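DyP (Bjerkandera adusta, PDB 3VXI) is a heme b protein of the dye-decolorizing peroxidase family, and as such probably uses hydrogen peroxide to oxidise dyes and other reducing substrates. Local coordinates at residues F291-T296 / R315-G320; V191-I196 / P321-H326; V185-A190 / D284-N289. All coordinates share one frame; numbering follows the deposited sequence.

Interaction 1: F291-T296 / R315-G320; sequences FDYSDT and RQDLGG. With ASC (ascorbic acid), chain C; HEM (protoporphyrin IX containing Fe), chain B.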
loop_
_atom_site.group_PDB
_atom_site.type_symbol
_atom_site.label_atom_id
_atom_site.label_comp_id
_atom_site.label_asym_id
_atom_site.label_seq_id
_atom_site.Cartn_x
_atom_site.Cartn_y
_atom_site.Cartn_z
ATOM N N PHE A 291 2.541 3.387 20.053
ATOM C CA PHE A 291 3.986 3.475 20.236
ATOM C C PHE A 291 4.527 4.523 19.273
ATOM O O PHE A 291 3.881 4.841 18.273
ATOM C CB PHE A 291 4.656 2.111 19.980
ATOM C CG PHE A 291 4.507 1.624 18.573
ATOM C CD1 PHE A 291 5.511 1.870 17.631
ATOM C CD2 PHE A 291 3.354 0.961 18.171
ATOM C CE1 PHE A 291 5.367 1.441 16.314
ATOM C CE2 PHE A 291 3.198 0.535 16.847
ATOM C CZ PHE A 291 4.219 0.772 15.920
ATOM N N ASP A 292 5.711 5.054 19.561
ATOM C CA ASP A 292 6.291 6.047 18.659
ATOM C C ASP A 292 7.798 5.953 18.511
ATOM O O ASP A 292 8.404 6.833 17.922
ATOM C CB ASP A 292 5.867 7.475 19.053
ATOM C CG ASP A 292 6.346 7.875 20.441
ATOM O OD1 ASP A 292 7.088 7.095 21.056
ATOM O OD2 ASP A 292 5.966 8.970 20.920
ATOM N N TYR A 293 8.379 4.858 19.009
ATOM C CA TYR A 293 9.847 4.656 19.042
ATOM C C TYR A 293 10.598 5.557 20.011
ATOM O O TYR A 293 11.827 5.476 20.074
ATOM C CB TYR A 293 10.503 4.715 17.643
ATOM C CG TYR A 293 9.789 3.882 16.616
ATOM C CD1 TYR A 293 9.675 2.499 16.777
ATOM C CD2 TYR A 293 9.196 4.479 15.496
ATOM C CE1 TYR A 293 9.000 1.728 15.863
ATOM C CE2 TYR A 293 8.512 3.710 14.559
ATOM C CZ TYR A 293 8.415 2.344 14.755
ATOM O OH TYR A 293 7.756 1.568 13.844
ATOM N N SER A 294 9.889 6.390 20.778
ATOM C CA SER A 294 10.557 7.270 21.755
ATOM C C SER A 294 11.338 6.498 22.815
ATOM O O SER A 294 12.224 7.057 23.451
ATOM C CB SER A 294 9.572 8.233 22.424
ATOM O OG SER A 294 8.590 7.553 23.173
ATOM N N ASP A 295 11.003 5.221 22.999
ATOM C CA ASP A 295 11.698 4.381 23.970
ATOM C C ASP A 295 12.914 3.656 23.377
ATOM O O ASP A 295 13.537 2.829 24.059
ATOM C CB ASP A 295 10.721 3.385 24.599
ATOM C CG ASP A 295 10.177 2.371 23.599
ATOM O OD1 ASP A 295 10.565 2.404 22.411
ATOM O OD2 ASP A 295 9.367 1.518 24.005
ATOM N N THR A 296 13.239 3.958 22.117
ATOM C CA THR A 296 14.278 3.227 21.380
ATOM C C THR A 296 14.900 4.064 20.252
ATOM O O THR A 296 15.281 3.542 19.193
ATOM C CB THR A 296 13.723 1.863 20.855
ATOM O OG1 THR A 296 14.797 1.018 20.416
ATOM C CG2 THR A 296 12.703 2.043 19.738
ATOM N N ARG A 315 7.747 7.940 12.831
ATOM C CA ARG A 315 7.199 8.453 14.095
ATOM C C ARG A 315 8.227 9.349 14.801
ATOM O O ARG A 315 8.700 10.314 14.194
ATOM C CB ARG A 315 6.662 7.309 14.976
ATOM C CG ARG A 315 5.688 6.407 14.240
ATOM C CD ARG A 315 5.068 5.327 15.131
ATOM N NE ARG A 315 4.286 4.402 14.304
ATOM C CZ ARG A 315 3.119 3.852 14.642
ATOM N NH1 ARG A 315 2.566 4.059 15.840
ATOM N NH2 ARG A 315 2.506 3.069 13.770
ATOM N N GLN A 316 8.600 9.046 16.048
ATOM C CA GLN A 316 9.478 9.946 16.795
ATOM C C GLN A 316 10.914 10.024 16.265
ATOM O O GLN A 316 11.654 10.917 16.668
ATOM C CB GLN A 316 9.439 9.642 18.304
ATOM C CG GLN A 316 10.033 10.734 19.212
ATOM C CD GLN A 316 9.275 12.053 19.160
ATOM O OE1 GLN A 316 8.086 12.099 18.824
ATOM N NE2 GLN A 316 9.964 13.138 19.505
ATOM N N ASP A 317 11.299 9.136 15.345
ATOM C CA ASP A 317 12.594 9.290 14.667
ATOM C C ASP A 317 12.703 10.634 13.934
ATOM O O ASP A 317 13.809 11.114 13.708
ATOM C CB ASP A 317 12.891 8.141 13.686
ATOM C CG ASP A 317 13.227 6.826 14.377
ATOM O OD1 ASP A 317 13.770 6.823 15.512
ATOM O OD2 ASP A 317 12.975 5.775 13.741
ATOM N N LEU A 318 11.566 11.233 13.579
ATOM C CA LEU A 318 11.562 12.553 12.927
ATOM C C LEU A 318 11.586 13.716 13.918
ATOM O O LEU A 318 11.639 14.884 13.508
ATOM C CB LEU A 318 10.359 12.699 11.986
ATOM C CG LEU A 318 10.197 11.676 10.857
ATOM C CD1 LEU A 318 8.983 12.023 9.996
ATOM C CD2 LEU A 318 11.462 11.544 10.003
ATOM N N GLY A 319 11.538 13.406 15.208
ATOM C CA GLY A 319 11.649 14.432 16.257
ATOM C C GLY A 319 10.324 14.902 16.831
ATOM O O GLY A 319 10.289 15.737 17.751
ATOM N N GLY A 320 9.236 14.370 16.288
ATOM C CA GLY A 320 7.884 14.724 16.707
ATOM C C GLY A 320 6.918 14.442 15.569
ATOM O O GLY A 320 7.342 13.957 14.512
HETATM C C1 ASC C . 2.925 8.902 13.817
HETATM C C2 ASC C . 3.976 9.815 13.678
HETATM C C3 ASC C . 4.187 10.370 14.922
HETATM C C4 ASC C . 3.177 9.795 15.893
HETATM C C5 ASC C . 2.176 10.894 16.292
HETATM C C6 ASC C . 1.001 10.278 17.064
HETATM O O1 ASC C . 2.432 8.210 12.941
HETATM O O2 ASC C . 4.670 10.132 12.533
HETATM O O3 ASC C . 5.126 11.279 15.266
HETATM O O4 ASC C . 2.443 8.840 15.102
HETATM O O5 ASC C . 1.688 11.580 15.118
HETATM O O6 ASC C . 0.116 11.289 17.569
HETATM C CHA HEM B . 2.902 -1.383 7.098
HETATM C CHB HEM B . 3.628 -5.430 4.558
HETATM C CHC HEM B . 5.092 -2.778 0.785
HETATM C CHD HEM B . 4.418 1.274 3.324
HETATM C C1A HEM B . 3.005 -2.705 6.760
HETATM C C2A HEM B . 2.720 -3.825 7.627
HETATM C C3A HEM B . 2.904 -4.938 6.904
HETATM C C4A HEM B . 3.327 -4.554 5.577
HETATM C CMA HEM B . 2.761 -6.394 7.380
HETATM C CAA HEM B . 2.311 -3.757 9.119
HETATM C CBA HEM B . 0.821 -3.488 9.316
HETATM C CGA HEM B . 0.522 -2.021 9.515
HETATM O O1A HEM B . 1.259 -1.336 10.262
HETATM O O2A HEM B . -0.467 -1.545 8.948
HETATM C C1B HEM B . 4.094 -5.082 3.306
HETATM C C2B HEM B . 4.402 -5.984 2.215
HETATM C C3B HEM B . 4.799 -5.242 1.170
HETATM C C4B HEM B . 4.745 -3.857 1.568
HETATM C CMB HEM B . 4.301 -7.523 2.274
HETATM C CAB HEM B . 5.230 -5.727 -0.229
HETATM C CBB HEM B . 4.818 -6.900 -0.746
HETATM C C1C HEM B . 5.110 -1.450 1.175
HETATM C C2C HEM B . 5.601 -0.338 0.383
HETATM C C3C HEM B . 5.423 0.785 1.100
HETATM C C4C HEM B . 4.791 0.402 2.339
HETATM C CMC HEM B . 6.202 -0.489 -1.032
HETATM C CAC HEM B . 5.750 2.241 0.748
HETATM C CBC HEM B . 6.814 2.519 -0.022
HETATM C C1D HEM B . 3.873 0.930 4.525
HETATM C C2D HEM B . 3.374 1.894 5.475
HETATM C C3D HEM B . 2.908 1.073 6.635
HETATM C C4D HEM B . 3.160 -0.306 6.292
HETATM C CMD HEM B . 3.296 3.422 5.374
HETATM C CAD HEM B . 2.302 1.636 7.918
HETATM C CBD HEM B . 3.472 2.067 8.796
HETATM C CGD HEM B . 2.996 2.754 10.048
HETATM O O1D HEM B . 3.537 2.386 11.129
HETATM O O2D HEM B . 2.125 3.657 9.982
HETATM N NA HEM B . 3.377 -3.180 5.515
HETATM N NB HEM B . 4.318 -3.788 2.884
HETATM N NC HEM B . 4.640 -0.967 2.381
HETATM N ND HEM B . 3.711 -0.369 5.015
HETATM FE FE HEM B . 4.045 -2.091 3.968
HETATM O O HOH W 1 5.979 3.020 12.400
HETATM O O HOH W 2 2.079 -1.995 3.249
#

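Interaction 2: V191-I196 / P321-H326; sequences VVPPGI and PVDTFH. With ASC (ascorbic acid), chain C.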
loop_
_atom_site.group_PDB
_atom_site.type_symbol
_atom_site.label_atom_id
_atom_site.label_comp_id
_atom_site.label_asym_id
_atom_site.label_seq_id
_atom_site.Cartn_x
_atom_site.Cartn_y
_atom_site.Cartn_z
ATOM N N VAL A 191 -2.782 12.080 13.354
ATOM C CA VAL A 191 -3.880 12.917 12.908
ATOM C C VAL A 191 -3.282 13.999 12.018
ATOM O O VAL A 191 -2.396 14.739 12.442
ATOM C CB VAL A 191 -4.647 13.522 14.103
ATOM C CG1 VAL A 191 -5.711 14.498 13.630
ATOM C CG2 VAL A 191 -5.274 12.405 14.941
ATOM N N VAL A 192 -3.762 14.071 10.778
ATOM C CA VAL A 192 -3.196 14.987 9.783
ATOM C C VAL A 192 -4.305 15.807 9.115
ATOM O O VAL A 192 -5.463 15.391 9.115
ATOM C CB VAL A 192 -2.354 14.218 8.704
ATOM C CG1 VAL A 192 -1.174 13.452 9.358
ATOM C CG2 VAL A 192 -3.240 13.299 7.866
ATOM N N PRO A 193 -3.954 16.974 8.531
ATOM C CA PRO A 193 -4.962 17.715 7.777
ATOM C C PRO A 193 -5.331 16.927 6.515
ATOM O O PRO A 193 -4.522 16.123 6.042
ATOM C CB PRO A 193 -4.268 19.049 7.445
ATOM C CG PRO A 193 -2.847 18.806 7.579
ATOM C CD PRO A 193 -2.648 17.657 8.540
ATOM N N PRO A 194 -6.553 17.126 5.994
ATOM C CA PRO A 194 -7.053 16.267 4.920
ATOM C C PRO A 194 -6.267 16.372 3.628
ATOM O O PRO A 194 -6.264 15.424 2.839
ATOM C CB PRO A 194 -8.496 16.746 4.711
ATOM C CG PRO A 194 -8.561 18.104 5.332
ATOM C CD PRO A 194 -7.583 18.068 6.467
ATOM N N GLY A 195 -5.621 17.520 3.413
ATOM C CA GLY A 195 -4.836 17.736 2.208
ATOM C C GLY A 195 -3.556 16.931 2.136
ATOM O O GLY A 195 -2.873 16.983 1.127
ATOM N N ILE A 196 -3.227 16.175 3.180
ATOM C CA ILE A 196 -2.136 15.208 3.049
ATOM C C ILE A 196 -2.573 14.078 2.098
ATOM O O ILE A 196 -1.752 13.500 1.382
ATOM C CB ILE A 196 -1.660 14.667 4.426
ATOM C CG1 ILE A 196 -1.175 15.817 5.317
ATOM C CG2 ILE A 196 -0.562 13.605 4.249
ATOM C CD1 ILE A 196 -0.106 16.744 4.669
ATOM N N PRO A 321 5.620 14.735 15.775
ATOM C CA PRO A 321 4.633 14.545 14.712
ATOM C C PRO A 321 4.987 15.386 13.481
ATOM O O PRO A 321 5.436 16.542 13.599
ATOM C CB PRO A 321 3.315 15.004 15.350
ATOM C CG PRO A 321 3.553 14.970 16.826
ATOM C CD PRO A 321 5.011 15.235 17.024
ATOM N N VAL A 322 4.837 14.767 12.313
ATOM C CA VAL A 322 5.081 15.413 11.022
ATOM C C VAL A 322 3.947 14.976 10.110
ATOM O O VAL A 322 3.719 13.780 9.936
ATOM C CB VAL A 322 6.462 15.011 10.420
ATOM C CG1 VAL A 322 6.621 15.551 8.991
ATOM C CG2 VAL A 322 7.596 15.510 11.306
ATOM N N ASP A 323 3.238 15.938 9.524
ATOM C CA ASP A 323 2.052 15.627 8.711
ATOM C C ASP A 323 2.397 15.027 7.357
ATOM O O ASP A 323 1.655 14.205 6.817
ATOM C CB ASP A 323 1.271 16.898 8.388
ATOM C CG ASP A 323 0.630 17.543 9.598
ATOM O OD1 ASP A 323 0.408 16.877 10.637
ATOM O OD2 ASP A 323 0.316 18.746 9.464
ATOM N N THR A 324 3.532 15.461 6.828
ATOM C CA THR A 324 3.787 15.518 5.386
ATOM C C THR A 324 3.890 14.183 4.658
ATOM O O THR A 324 3.543 14.091 3.466
ATOM C CB THR A 324 5.091 16.319 5.136
ATOM O OG1 THR A 324 5.057 17.522 5.916
ATOM C CG2 THR A 324 5.240 16.697 3.671
ATOM N N PHE A 325 4.350 13.155 5.368
ATOM C CA PHE A 325 4.744 11.916 4.710
ATOM C C PHE A 325 3.851 10.736 5.007
ATOM O O PHE A 325 4.225 9.594 4.725
ATOM C CB PHE A 325 6.208 11.603 5.016
ATOM C CG PHE A 325 7.105 12.789 4.877
ATOM C CD1 PHE A 325 7.378 13.320 3.616
ATOM C CD2 PHE A 325 7.654 13.395 6.004
ATOM C CE1 PHE A 325 8.205 14.446 3.478
ATOM C CE2 PHE A 325 8.474 14.519 5.871
ATOM C CZ PHE A 325 8.746 15.037 4.606
ATOM N N HIS A 326 2.669 11.012 5.553
ATOM C CA HIS A 326 1.691 9.952 5.810
ATOM C C HIS A 326 0.897 9.680 4.548
ATOM O O HIS A 326 0.698 10.565 3.723
ATOM C CB HIS A 326 0.740 10.334 6.952
ATOM C CG HIS A 326 1.422 10.451 8.281
ATOM N ND1 HIS A 326 1.683 9.361 9.084
ATOM C CD2 HIS A 326 1.934 11.525 8.924
ATOM C CE1 HIS A 326 2.317 9.763 10.172
ATOM N NE2 HIS A 326 2.482 11.072 10.100
HETATM C C1 ASC C . 2.925 8.902 13.817
HETATM C C2 ASC C . 3.976 9.815 13.678
HETATM C C3 ASC C . 4.187 10.370 14.922
HETATM C C4 ASC C . 3.177 9.795 15.893
HETATM C C5 ASC C . 2.176 10.894 16.292
HETATM C C6 ASC C . 1.001 10.278 17.064
HETATM O O1 ASC C . 2.432 8.210 12.941
HETATM O O2 ASC C . 4.670 10.132 12.533
HETATM O O3 ASC C . 5.126 11.279 15.266
HETATM O O4 ASC C . 2.443 8.840 15.102
HETATM O O5 ASC C . 1.688 11.580 15.118
HETATM O O6 ASC C . 0.116 11.289 17.569
#

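Interaction 3: V185-A190 / D284-N289; sequences VFPGQA and DPQRNN. With ASC (ascorbic acid), chain C.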
loop_
_atom_site.group_PDB
_atom_site.type_symbol
_atom_site.label_atom_id
_atom_site.label_comp_id
_atom_site.label_asym_id
_atom_site.label_seq_id
_atom_site.Cartn_x
_atom_site.Cartn_y
_atom_site.Cartn_z
ATOM N N VAL A 185 -10.381 7.816 16.340
ATOM C CA VAL A 185 -8.914 7.873 16.301
ATOM C C VAL A 185 -8.360 6.962 17.401
ATOM O O VAL A 185 -8.708 7.099 18.580
ATOM C CB VAL A 185 -8.381 9.327 16.482
ATOM C CG1 VAL A 185 -6.847 9.355 16.534
ATOM C CG2 VAL A 185 -8.905 10.248 15.368
ATOM N N PHE A 186 -7.516 6.018 17.005
ATOM C CA PHE A 186 -6.923 5.055 17.935
ATOM C C PHE A 186 -5.674 5.616 18.598
ATOM O O PHE A 186 -5.006 6.477 18.025
ATOM C CB PHE A 186 -6.586 3.757 17.198
ATOM C CG PHE A 186 -7.790 3.031 16.685
ATOM C CD1 PHE A 186 -8.725 2.511 17.571
ATOM C CD2 PHE A 186 -7.981 2.845 15.322
ATOM C CE1 PHE A 186 -9.840 1.830 17.111
ATOM C CE2 PHE A 186 -9.109 2.160 14.848
ATOM C CZ PHE A 186 -10.033 1.657 15.740
ATOM N N PRO A 187 -5.364 5.157 19.825
ATOM C CA PRO A 187 -4.129 5.597 20.477
ATOM C C PRO A 187 -2.901 5.334 19.594
ATOM O O PRO A 187 -2.702 4.216 19.100
ATOM C CB PRO A 187 -4.087 4.750 21.754
ATOM C CG PRO A 187 -5.528 4.482 22.052
ATOM C CD PRO A 187 -6.174 4.299 20.710
ATOM N N GLY A 188 -2.112 6.378 19.362
ATOM C CA GLY A 188 -0.884 6.263 18.564
ATOM C C GLY A 188 -1.067 6.568 17.084
ATOM O O GLY A 188 -0.096 6.664 16.336
ATOM N N GLN A 189 -2.320 6.714 16.661
ATOM C CA GLN A 189 -2.633 7.027 15.271
ATOM C C GLN A 189 -2.313 8.487 14.983
ATOM O O GLN A 189 -2.620 9.355 15.793
ATOM C CB GLN A 189 -4.114 6.753 15.009
ATOM C CG GLN A 189 -4.470 6.702 13.551
ATOM C CD GLN A 189 -5.908 6.310 13.273
ATOM O OE1 GLN A 189 -6.759 6.236 14.169
ATOM N NE2 GLN A 189 -6.190 6.055 12.006
ATOM N N ALA A 190 -1.696 8.750 13.834
ATOM C CA ALA A 190 -1.393 10.115 13.408
ATOM C C ALA A 190 -2.659 10.817 12.968
ATOM O O ALA A 190 -3.505 10.227 12.295
ATOM C CB ALA A 190 -0.387 10.098 12.257
ATOM N N ASP A 284 -5.836 -5.976 19.117
ATOM C CA ASP A 284 -6.519 -4.894 19.825
ATOM C C ASP A 284 -6.151 -3.526 19.231
ATOM O O ASP A 284 -5.063 -3.019 19.491
ATOM C CB ASP A 284 -6.155 -4.934 21.316
ATOM C CG ASP A 284 -6.912 -3.899 22.140
ATOM O OD1 ASP A 284 -7.748 -3.160 21.573
ATOM O OD2 ASP A 284 -6.656 -3.828 23.359
ATOM N N PRO A 285 -7.057 -2.910 18.442
ATOM C CA PRO A 285 -6.683 -1.629 17.829
ATOM C C PRO A 285 -6.525 -0.484 18.841
ATOM O O PRO A 285 -6.013 0.582 18.497
ATOM C CB PRO A 285 -7.842 -1.350 16.863
ATOM C CG PRO A 285 -8.986 -2.064 17.443
ATOM C CD PRO A 285 -8.430 -3.312 18.077
ATOM N N GLN A 286 -6.945 -0.708 20.085
ATOM C CA GLN A 286 -6.765 0.291 21.138
ATOM C C GLN A 286 -5.346 0.312 21.673
ATOM O O GLN A 286 -4.965 1.237 22.385
ATOM C CB GLN A 286 -7.750 0.051 22.287
ATOM C CG GLN A 286 -9.205 0.244 21.905
ATOM C CD GLN A 286 -9.538 1.683 21.519
ATOM O OE1 GLN A 286 -8.910 2.633 21.993
ATOM N NE2 GLN A 286 -10.548 1.844 20.667
ATOM N N ARG A 287 -4.568 -0.712 21.321
ATOM C CA ARG A 287 -3.208 -0.864 21.829
ATOM C C ARG A 287 -2.160 -1.090 20.754
ATOM O O ARG A 287 -1.010 -0.696 20.931
ATOM C CB ARG A 287 -3.137 -2.034 22.805
ATOM C CG ARG A 287 -3.892 -1.823 24.080
ATOM C CD ARG A 287 -3.584 -2.959 25.020
ATOM N NE ARG A 287 -4.221 -4.206 24.593
ATOM C CZ ARG A 287 -3.815 -5.423 24.943
ATOM N NH1 ARG A 287 -2.762 -5.577 25.741
ATOM N NH2 ARG A 287 -4.467 -6.485 24.495
ATOM N N ASN A 288 -2.542 -1.725 19.650
ATOM C CA ASN A 288 -1.542 -2.185 18.681
ATOM C C ASN A 288 -0.846 -1.090 17.886
ATOM O O ASN A 288 0.096 -1.377 17.138
ATOM C CB ASN A 288 -2.102 -3.265 17.742
ATOM C CG ASN A 288 -3.181 -2.734 16.811
ATOM O OD1 ASN A 288 -3.361 -1.520 16.665
ATOM N ND2 ASN A 288 -3.905 -3.650 16.165
ATOM N N ASN A 289 -1.286 0.155 18.051
ATOM C CA ASN A 289 -0.606 1.260 17.376
ATOM C C ASN A 289 -0.045 2.301 18.336
ATOM O O ASN A 289 0.474 3.340 17.902
ATOM C CB ASN A 289 -1.509 1.905 16.315
ATOM C CG ASN A 289 -0.729 2.327 15.086
ATOM O OD1 ASN A 289 0.358 1.813 14.835
ATOM N ND2 ASN A 289 -1.284 3.265 14.313
HETATM C C1 ASC C . 2.925 8.902 13.817
HETATM C C2 ASC C . 3.976 9.815 13.678
HETATM C C3 ASC C . 4.187 10.370 14.922
HETATM C C4 ASC C . 3.177 9.795 15.893
HETATM C C5 ASC C . 2.176 10.894 16.292
HETATM C C6 ASC C . 1.001 10.278 17.064
HETATM O O1 ASC C . 2.432 8.210 12.941
HETATM O O2 ASC C . 4.670 10.132 12.533
HETATM O O3 ASC C . 5.126 11.279 15.266
HETATM O O4 ASC C . 2.443 8.840 15.102
HETATM O O5 ASC C . 1.688 11.580 15.118
HETATM O O6 ASC C . 0.116 11.289 17.569
HETATM O O HOH W 3 -3.384 1.556 19.294
#

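Interaction 1: F291-T296 / R315-G320
Arg-315 lays its guanidinium flat on the ring of Phe-291, a cation-pi stack in which CZ of Arg-315 stands 3.9 Å from the centroid of the Phe-291 ring and the two planes differ by only 9°. Two of its nitrogens are also bonded: NH1 of Arg-315 donates to O of Phe-291 at 2.9 Å, the oxygen lying somewhat out of the guanidinium plane, while NH2 sends an almost straight bond (172°) to O1D of a heme propionate, 2.9 Å away at the edge of the group. With NH2 also bonded to Asn-289 OD1, the stack and these bonds fix the rotation of the group. NE turns to a water, 2.9 Å from NE of Arg-315, that also meets Tyr-293 OH and the propionate. The ring of Tyr-293 lies obliquely against the aliphatic part of Arg-315, its CE2 3.8 Å from CD of Arg-315; an extended chain from CG to NE carries the charge past this ring to the heme. With an alanine here the propionate would probably be left without this charged partner and one face of Phe-291 without its stacked cover. Alongside the stack, the backbone N of Gln-316 donates to O of Asp-292 at 2.9 Å, joining the two loops directly. Behind this shell, Asp-292 folds its own loop into an Asx turn: OD1 accepts from Ser-294 N and, at 2.6 Å, from OG of Ser-294 on its syn side. Asp-317, near the Tyr-293 ring, makes salt bridges to Arg-310 and Lys-384. The two segments are loops that flank helix 308-312 in sequence, one leading toward it and the other running on toward strand 328-334, and Tyr-293 packs against Val-309 and Arg-310 of that helix.

Interaction 2: V191-I196 / P321-H326
Ile-196 reaches across to the turn at Asp-323, and its atoms can be followed outward one by one. CB lies 4.1 Å from O of Asp-323, and from there the side chain forks. CG2, anti to the backbone N, touches two carbonyl oxygens, 3.3 Å from O of His-326 and 3.4 Å from O of Asp-323. The other branch leaves through CG1, also beside the Asp-323 carbonyl, and ends at CD1, which packs on CB of Asp-323 and near the CA of Thr-324. Nearby the side chain of Asp-323 crosses that of Pro-193 at about a right angle, its OD2 3.3 Å from CD of Pro-193. Val-192 makes a further contact: its CG1 rests obliquely against the His-326 ring, 3.7 Å from CD2 of His-326. Beyond that ring sits ascorbate, whose O1 approaches the ring edge 3.2 Å from CE1 of His-326. No hydrogen bond links the two segments, so the contact depends on shape. Val-192 is anchored separately by backbone bonds to Ser-177 and Thr-179, in the short parallel pair of strands 177-178 and 191-192. Here a type I beta turn, Asp-323 to His-326, packs against the end of strand 191-192 and the loop that follows it, and forms part of the wall of the ascorbate site beside the heme.

Interaction 3: V185-A190 / D284-N289
Phe-186 and Pro-285 supply the apolar part of this contact: CB of Pro-285 lies over one face of the Phe-186 ring, toward its rim, in a CH-pi contact 3.9 Å from the ring centroid and 16° off its normal. The amide of Gln-286 comes to the ring's edge, NE2 being 3.6 Å from CE1 of Phe-186, while a bend at chi2 (-65°) lets OE1 lie beside CD of Pro-187. Backbone packing follows. Gly-188 brings its CA to O of Asn-289 at 3.3 Å, a CA-H...O contact at a point where a CB would collide with that oxygen. Polar links between the two segments run through a water, which donates to O of Pro-187 at 2.8 Å and to O of Pro-285, and accepts from the N of Asn-289. Other bonds shape each loop: OE1 of Gln-189 takes the N-H of Phe-186 at 2.9 Å, and Asp-284 forms an Asx turn with the N of Gln-286 as well as a salt bridge to Arg-287. The side chain of Asn-289, held by Arg-315 at OD1, bonds through ND2 to OG of Ser-174, a heme-binding residue. A type II beta turn, Phe-186 to Gln-189, thus sits against segment 284-289, in which Asn-289 belongs to the second shell of the heme site.

All three contacts touch the ascorbic acid, yet they differ in chemistry and exposure. Interaction 1 is the charged one, partly buried and reaching the heme propionate; interaction 2, also partly buried, sets aliphatic groups against carbonyl and carboxylate oxygens without direct hydrogen bonds; interaction 3 is a surface contact bridged by water. They also touch directly, interactions 1 and 3 through Arg-315 and Asn-289, interactions 2 and 3 through the side chains of His-326 and Ala-190. Segments 315-320 and 321-326 are consecutive, as are 185-190 and 191-196, so two continuous runs of chain serve two contacts each.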